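Local coordinates for copper chaperone PCu(A)C (PDB 6P1F), which binds copper, apparently through a histidine brace, in the PCuAC domain described here, and probably acts as a copper chaperone in a methane-oxidizing bacterium, at residues F54-L60 / G80-E85; L27-N33 / S73-P79. One frame throughout, in Å; residues are numbered along the deposited sequence.

Contact 1 (F54-L60 / G80-E85); sequences FHIAPHL and GGSHVE
H55 carries its CG beside the backbone N (chi1 -65°), whereas H83 sets its CG between N and carbonyl carbon (chi1 65°); these opposite turns lay the two imidazoles side by side, pointing the same way. Their planes are nearly parallel, 6° apart, but slid so that they barely overlap: CB of H55 sits over one face of the H83 ring, 3.5 Å from its CE1, and CD2 of H55 comes 3.5 Å from NE2 of H83. The rotation of each ring is fixed by a bond in its plane, ND1 donating to a backbone carbonyl: H55 ND1 to L60 O at 2.8 Å, H83 ND1 to G81 O at 3.0 Å. That leaves NE2 as the nitrogen probably offered to a metal. H55, H83 and E85 are zinc ligands seen in a structure of this protein; no metal is bound to this chain. The frame is an antiparallel ladder between strands 49-55 and 73-89 of the all-beta, cupredoxin-like sandwich of the PCuAC family, where H55 and H83 form a hydrogen-bonded pair, N of H55 lying 2.8 Å from O of H83. On the face away from the histidines, F54 CD1 packs 3.6 Å from V84 CG2; apolar residues suit this place, since F54 also meets L41, V44 and I67. E85 crosses H55 obliquely, its OE1 paired with R24 in a salt bridge. Beyond the ladder, L60 lays CD2 against S82 CA, while the small hydroxyl of S82 binds a water, OG to water O 2.8 Å, which also accepts from A57 N.

Contact 2 (L27-N33 / S73-P79); sequences LYMLVVN and SRVTMAP
P79 lies over the centre of one face of the Y28 ring, with CD 3.7 Å from the ring centroid and the two side chains crossing at about a right angle. A flat aromatic suits this place because the ring also reaches the peptide before the proline, CE1 of Y28 standing 3.3 Å from P79 N, and because its hydroxyl is hydrogen-bonded to Q26. A serine here would probably leave P79 without the ring beneath it and open a gap beside W14, which also meets that ring. Next comes M77, whose CG stands beside its own backbone N (chi1 -63°) with the chain extended beyond; this carries the thioether across toward M29 on the buried side, where SD accepts a weak hydrogen bond from M29 N at 3.5 Å. CE then reaches M29 CG and V31 CG2, and M29 also meets L41 and L103: the long, flexible, apolar chain of M77 fits such surroundings. Toward the other end strands 24-33 and 73-89 draw into a regular antiparallel ladder, in which V31 and V75 exchange bonds, V75 N to V31 O at 2.8 Å, and N33 N donates to S73 O at 2.8 Å. The side carrying L30, V32 and R74 is looser and faces solvent, R74 being exposed and the other two partly so, which suits a charged, flexible arginine. R74 bends at chi3 and lays its guanidinium alongside the aliphatic groups, V32 CG2 standing over one of its faces and L30 CD2 lying 3.8 Å from NH1. The chemistry therefore changes along the seam: backbone bonds fix the register beside S73, whereas around M77 and P79 the pairing rests chiefly on apolar and CH-pi contacts, with the sulfur giving M29 N a weak substitute for a carbonyl.

Strand 73-89 serves both contacts: its first part runs along strand 24-33 in contact 2, and an interruption around P79 and G80 bulges out before the strand resumes beside L27, while its other edge pairs with strand 49-55 in contact 1. The contact centres lie about 10 Å apart. They join where V84 O meets L27 N at 2.8 Å, a probable hydrogen bond, and where H83 CB packs 3.5 Å from Y28 CE1. The Y28 ring of contact 2 is thus a neighbour of zinc-binding H83 in contact 1. L30 brings contact 2 near copper-binding H12, their side chains about 6 Å apart at the nearest atoms.

Contact 1 (F54-L60 / G80-E85)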
loop_
_atom_site.group_PDB
_atom_site.type_symbol
_atom_site.label_atom_id
_atom_site.label_comp_id
_atom_site.label_asym_id
_atom_site.label_seq_id
_atom_site.Cartn_x
_atom_site.Cartn_y
_atom_site.Cartn_z
ATOM N N PHE A 54 1.440 3.293 7.724
ATOM C CA PHE A 54 2.527 2.491 7.206
ATOM C C PHE A 54 3.342 1.921 8.342
ATOM O O PHE A 54 3.666 2.607 9.314
ATOM C CB PHE A 54 3.410 3.311 6.289
ATOM C CG PHE A 54 2.687 3.890 5.096
ATOM C CD1 PHE A 54 2.406 3.098 4.005
ATOM C CD2 PHE A 54 2.311 5.223 5.061
ATOM C CE1 PHE A 54 1.751 3.638 2.894
ATOM C CE2 PHE A 54 1.682 5.771 3.943
ATOM C CZ PHE A 54 1.395 4.960 2.862
ATOM N N HIS A 55 3.631 0.634 8.236
ATOM C CA HIS A 55 4.531 -0.036 9.167
ATOM C C HIS A 55 5.730 -0.538 8.394
ATOM O O HIS A 55 5.627 -1.486 7.641
ATOM C CB HIS A 55 3.816 -1.190 9.852
ATOM C CG HIS A 55 2.683 -0.762 10.722
ATOM N ND1 HIS A 55 2.793 -0.713 12.095
ATOM C CD2 HIS A 55 1.426 -0.363 10.430
ATOM C CE1 HIS A 55 1.645 -0.317 12.612
ATOM N NE2 HIS A 55 0.800 -0.097 11.627
ATOM N N ILE A 56 6.872 0.115 8.563
ATOM C CA ILE A 56 8.015 -0.225 7.733
ATOM C C ILE A 56 9.234 -0.429 8.607
ATOM O O ILE A 56 9.278 0.034 9.745
ATOM C CB ILE A 56 8.300 0.859 6.658
ATOM C CG1 ILE A 56 8.703 2.174 7.316
ATOM C CG2 ILE A 56 7.076 1.052 5.727
ATOM C CD1 ILE A 56 9.242 3.195 6.323
ATOM N N ALA A 57 10.205 -1.163 8.092
ATOM C CA ALA A 57 11.420 -1.461 8.842
ATOM C C ALA A 57 12.359 -0.267 8.854
ATOM O O ALA A 57 12.349 0.559 7.937
ATOM C CB ALA A 57 12.111 -2.686 8.243
ATOM N N PRO A 58 13.166 -0.141 9.916
ATOM C CA PRO A 58 13.092 -0.980 11.112
ATOM C C PRO A 58 11.993 -0.490 12.063
ATOM O O PRO A 58 11.463 0.609 11.861
ATOM C CB PRO A 58 14.476 -0.804 11.731
ATOM C CG PRO A 58 14.856 0.598 11.352
ATOM C CD PRO A 58 14.262 0.843 9.989
ATOM N N HIS A 59 11.675 -1.315 13.059
ATOM C CA HIS A 59 10.661 -1.047 14.080
ATOM C C HIS A 59 9.266 -1.059 13.497
ATOM O O HIS A 59 8.630 -0.027 13.291
ATOM C CB HIS A 59 10.978 0.257 14.816
ATOM C CG HIS A 59 12.289 0.191 15.511
ATOM N ND1 HIS A 59 13.393 0.903 15.110
ATOM C CD2 HIS A 59 12.693 -0.610 16.525
ATOM C CE1 HIS A 59 14.425 0.571 15.872
ATOM N NE2 HIS A 59 14.023 -0.334 16.742
ATOM N N LEU A 60 8.793 -2.274 13.284
ATOM C CA LEU A 60 7.540 -2.512 12.587
ATOM C C LEU A 60 6.312 -2.170 13.414
ATOM O O LEU A 60 5.206 -2.012 12.864
ATOM C CB LEU A 60 7.466 -3.974 12.117
ATOM C CG LEU A 60 8.310 -4.318 10.891
ATOM C CD1 LEU A 60 8.270 -5.831 10.661
ATOM C CD2 LEU A 60 7.778 -3.543 9.659
ATOM N N GLY A 80 3.430 -10.158 8.306
ATOM C CA GLY A 80 4.522 -10.350 9.243
ATOM C C GLY A 80 5.718 -9.442 9.046
ATOM O O GLY A 80 6.641 -9.423 9.873
ATOM N N GLY A 81 5.702 -8.669 7.966
ATOM C CA GLY A 81 6.798 -7.783 7.655
ATOM C C GLY A 81 6.238 -6.378 7.483
ATOM O O GLY A 81 5.252 -6.023 8.132
ATOM N N SER A 82 6.871 -5.590 6.633
ATOM C CA SER A 82 6.358 -4.234 6.370
ATOM C C SER A 82 4.979 -4.304 5.722
ATOM O O SER A 82 4.685 -5.217 4.979
ATOM C CB SER A 82 7.323 -3.468 5.468
ATOM O OG SER A 82 8.630 -3.457 6.055
ATOM N N HIS A 83 4.127 -3.324 5.978
ATOM C CA HIS A 83 2.766 -3.429 5.457
ATOM C C HIS A 83 2.081 -2.105 5.659
ATOM O O HIS A 83 2.575 -1.225 6.391
ATOM C CB HIS A 83 1.967 -4.540 6.174
ATOM C CG HIS A 83 1.720 -4.277 7.630
ATOM N ND1 HIS A 83 2.651 -4.578 8.601
ATOM C CD2 HIS A 83 0.656 -3.748 8.267
ATOM C CE1 HIS A 83 2.163 -4.240 9.785
ATOM N NE2 HIS A 83 0.956 -3.751 9.618
ATOM N N VAL A 84 0.941 -1.965 5.007
ATOM C CA VAL A 84 0.082 -0.825 5.204
ATOM C C VAL A 84 -1.178 -1.249 5.939
ATOM O O VAL A 84 -1.798 -2.226 5.551
ATOM C CB VAL A 84 -0.327 -0.221 3.861
ATOM C CG1 VAL A 84 -1.087 1.091 4.078
ATOM C CG2 VAL A 84 0.887 -0.035 2.970
ATOM N N GLU A 85 -1.571 -0.529 6.983
ATOM C CA GLU A 85 -2.878 -0.779 7.571
ATOM C C GLU A 85 -3.885 0.198 6.983
ATOM O O GLU A 85 -3.641 1.398 6.958
ATOM C CB GLU A 85 -2.839 -0.639 9.094
ATOM C CG GLU A 85 -2.305 -1.868 9.774
ATOM C CD GLU A 85 -3.128 -2.233 10.983
ATOM O OE1 GLU A 85 -2.835 -1.679 12.061
ATOM O OE2 GLU A 85 -4.068 -3.056 10.846
HETATM O O HOH W 1 10.624 -1.924 4.943
#

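Contact 2 (L27-N33 / S73-P79)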
loop_
_atom_site.group_PDB
_atom_site.type_symbol
_atom_site.label_atom_id
_atom_site.label_comp_id
_atom_site.label_asym_id
_atom_site.label_seq_id
_atom_site.Cartn_x
_atom_site.Cartn_y
_atom_site.Cartn_z
ATOM N N LEU A 27 -2.630 -4.112 3.684
ATOM C CA LEU A 27 -2.309 -4.027 2.273
ATOM C C LEU A 27 -0.798 -4.218 2.103
ATOM O O LEU A 27 -0.015 -3.793 2.930
ATOM C CB LEU A 27 -2.755 -2.682 1.707
ATOM C CG LEU A 27 -2.403 -2.408 0.239
ATOM C CD1 LEU A 27 -3.532 -1.669 -0.500
ATOM C CD2 LEU A 27 -1.095 -1.677 0.165
ATOM N N TYR A 28 -0.396 -4.887 1.017
ATOM C CA TYR A 28 0.995 -5.169 0.772
ATOM C C TYR A 28 1.361 -4.838 -0.658
ATOM O O TYR A 28 0.645 -5.219 -1.563
ATOM C CB TYR A 28 1.293 -6.649 1.026
ATOM C CG TYR A 28 0.685 -7.179 2.297
ATOM C CD1 TYR A 28 1.335 -7.015 3.522
ATOM C CD2 TYR A 28 -0.544 -7.817 2.269
ATOM C CE1 TYR A 28 0.765 -7.520 4.683
ATOM C CE2 TYR A 28 -1.109 -8.328 3.410
ATOM C CZ TYR A 28 -0.437 -8.173 4.621
ATOM O OH TYR A 28 -0.961 -8.662 5.796
ATOM N N MET A 29 2.428 -4.087 -0.859
ATOM C CA MET A 29 2.872 -3.793 -2.212
ATOM C C MET A 29 4.366 -3.590 -2.200
ATOM O O MET A 29 4.923 -3.110 -1.218
ATOM C CB MET A 29 2.187 -2.535 -2.754
ATOM C CG MET A 29 2.390 -1.298 -1.861
ATOM S SD MET A 29 1.340 0.081 -2.454
ATOM C CE MET A 29 1.610 1.295 -1.139
ATOM N N LEU A 30 5.014 -3.932 -3.305
ATOM C CA LEU A 30 6.433 -3.649 -3.458
ATOM C C LEU A 30 6.565 -2.269 -4.052
ATOM O O LEU A 30 6.024 -2.019 -5.135
ATOM C CB LEU A 30 7.060 -4.720 -4.370
ATOM C CG LEU A 30 8.462 -4.465 -4.928
ATOM C CD1 LEU A 30 9.456 -4.170 -3.828
ATOM C CD2 LEU A 30 8.863 -5.739 -5.664
ATOM N N VAL A 31 7.213 -1.353 -3.332
ATOM C CA VAL A 31 7.393 0.004 -3.851
ATOM C C VAL A 31 8.851 0.207 -4.209
ATOM O O VAL A 31 9.742 -0.053 -3.396
ATOM C CB VAL A 31 6.984 1.049 -2.801
ATOM C CG1 VAL A 31 7.157 2.471 -3.361
ATOM C CG2 VAL A 31 5.544 0.822 -2.344
ATOM N N VAL A 32 9.116 0.683 -5.415
ATOM C CA VAL A 32 10.499 0.813 -5.833
ATOM C C VAL A 32 10.764 2.241 -6.274
ATOM O O VAL A 32 9.999 2.807 -7.049
ATOM C CB VAL A 32 10.838 -0.152 -6.999
ATOM C CG1 VAL A 32 12.227 0.110 -7.486
ATOM C CG2 VAL A 32 10.682 -1.626 -6.566
ATOM N N ASN A 33 11.789 2.866 -5.702
ATOM C CA ASN A 33 12.215 4.166 -6.214
ATOM C C ASN A 33 13.489 3.994 -7.013
ATOM O O ASN A 33 14.560 3.753 -6.441
ATOM C CB ASN A 33 12.440 5.165 -5.066
ATOM C CG ASN A 33 12.902 6.525 -5.581
ATOM O OD1 ASN A 33 12.648 6.878 -6.734
ATOM N ND2 ASN A 33 13.537 7.331 -4.707
ATOM N N SER A 73 16.038 2.637 -3.918
ATOM C CA SER A 73 15.593 1.816 -2.794
ATOM C C SER A 73 14.268 1.177 -3.079
ATOM O O SER A 73 13.578 1.477 -4.077
ATOM C CB SER A 73 15.468 2.647 -1.492
ATOM O OG SER A 73 14.340 3.499 -1.560
ATOM N N ARG A 74 13.914 0.244 -2.203
ATOM C CA ARG A 74 12.615 -0.390 -2.298
ATOM C C ARG A 74 12.069 -0.685 -0.912
ATOM O O ARG A 74 12.814 -0.796 0.082
ATOM C CB ARG A 74 12.706 -1.665 -3.114
ATOM C CG ARG A 74 13.502 -2.748 -2.416
ATOM C CD ARG A 74 13.391 -4.058 -3.186
ATOM N NE ARG A 74 13.729 -3.831 -4.587
ATOM C CZ ARG A 74 13.399 -4.638 -5.597
ATOM N NH1 ARG A 74 12.683 -5.738 -5.363
ATOM N NH2 ARG A 74 13.752 -4.316 -6.834
ATOM N N VAL A 75 10.756 -0.764 -0.845
ATOM C CA VAL A 75 10.056 -1.273 0.321
ATOM C C VAL A 75 9.359 -2.553 -0.088
ATOM O O VAL A 75 8.514 -2.537 -0.988
ATOM C CB VAL A 75 9.047 -0.266 0.868
ATOM C CG1 VAL A 75 8.259 -0.872 2.028
ATOM C CG2 VAL A 75 9.775 1.014 1.304
ATOM N N THR A 76 9.728 -3.674 0.550
ATOM C CA THR A 76 9.075 -4.962 0.273
ATOM C C THR A 76 8.064 -5.205 1.407
ATOM O O THR A 76 8.348 -4.944 2.562
ATOM C CB THR A 76 10.078 -6.119 0.172
ATOM O OG1 THR A 76 11.067 -5.809 -0.830
ATOM C CG2 THR A 76 9.365 -7.382 -0.252
ATOM N N MET A 77 6.864 -5.657 1.066
ATOM C CA MET A 77 5.820 -5.834 2.067
ATOM C C MET A 77 5.250 -7.240 1.993
ATOM O O MET A 77 5.067 -7.775 0.882
ATOM C CB MET A 77 4.695 -4.842 1.848
ATOM C CG MET A 77 5.107 -3.383 1.993
ATOM S SD MET A 77 3.652 -2.354 1.946
ATOM C CE MET A 77 4.367 -0.779 1.492
ATOM N N ALA A 78 4.904 -7.794 3.153
ATOM C CA ALA A 78 4.274 -9.109 3.226
ATOM C C ALA A 78 3.729 -9.282 4.624
ATOM O O ALA A 78 4.156 -8.573 5.552
ATOM C CB ALA A 78 5.277 -10.215 2.883
ATOM N N PRO A 79 2.768 -10.193 4.789
ATOM C CA PRO A 79 2.296 -10.431 6.163
ATOM C C PRO A 79 3.440 -10.777 7.138
ATOM O O PRO A 79 4.316 -11.585 6.827
ATOM C CB PRO A 79 1.345 -11.635 6.006
ATOM C CG PRO A 79 0.854 -11.537 4.582
ATOM C CD PRO A 79 1.944 -10.872 3.764
#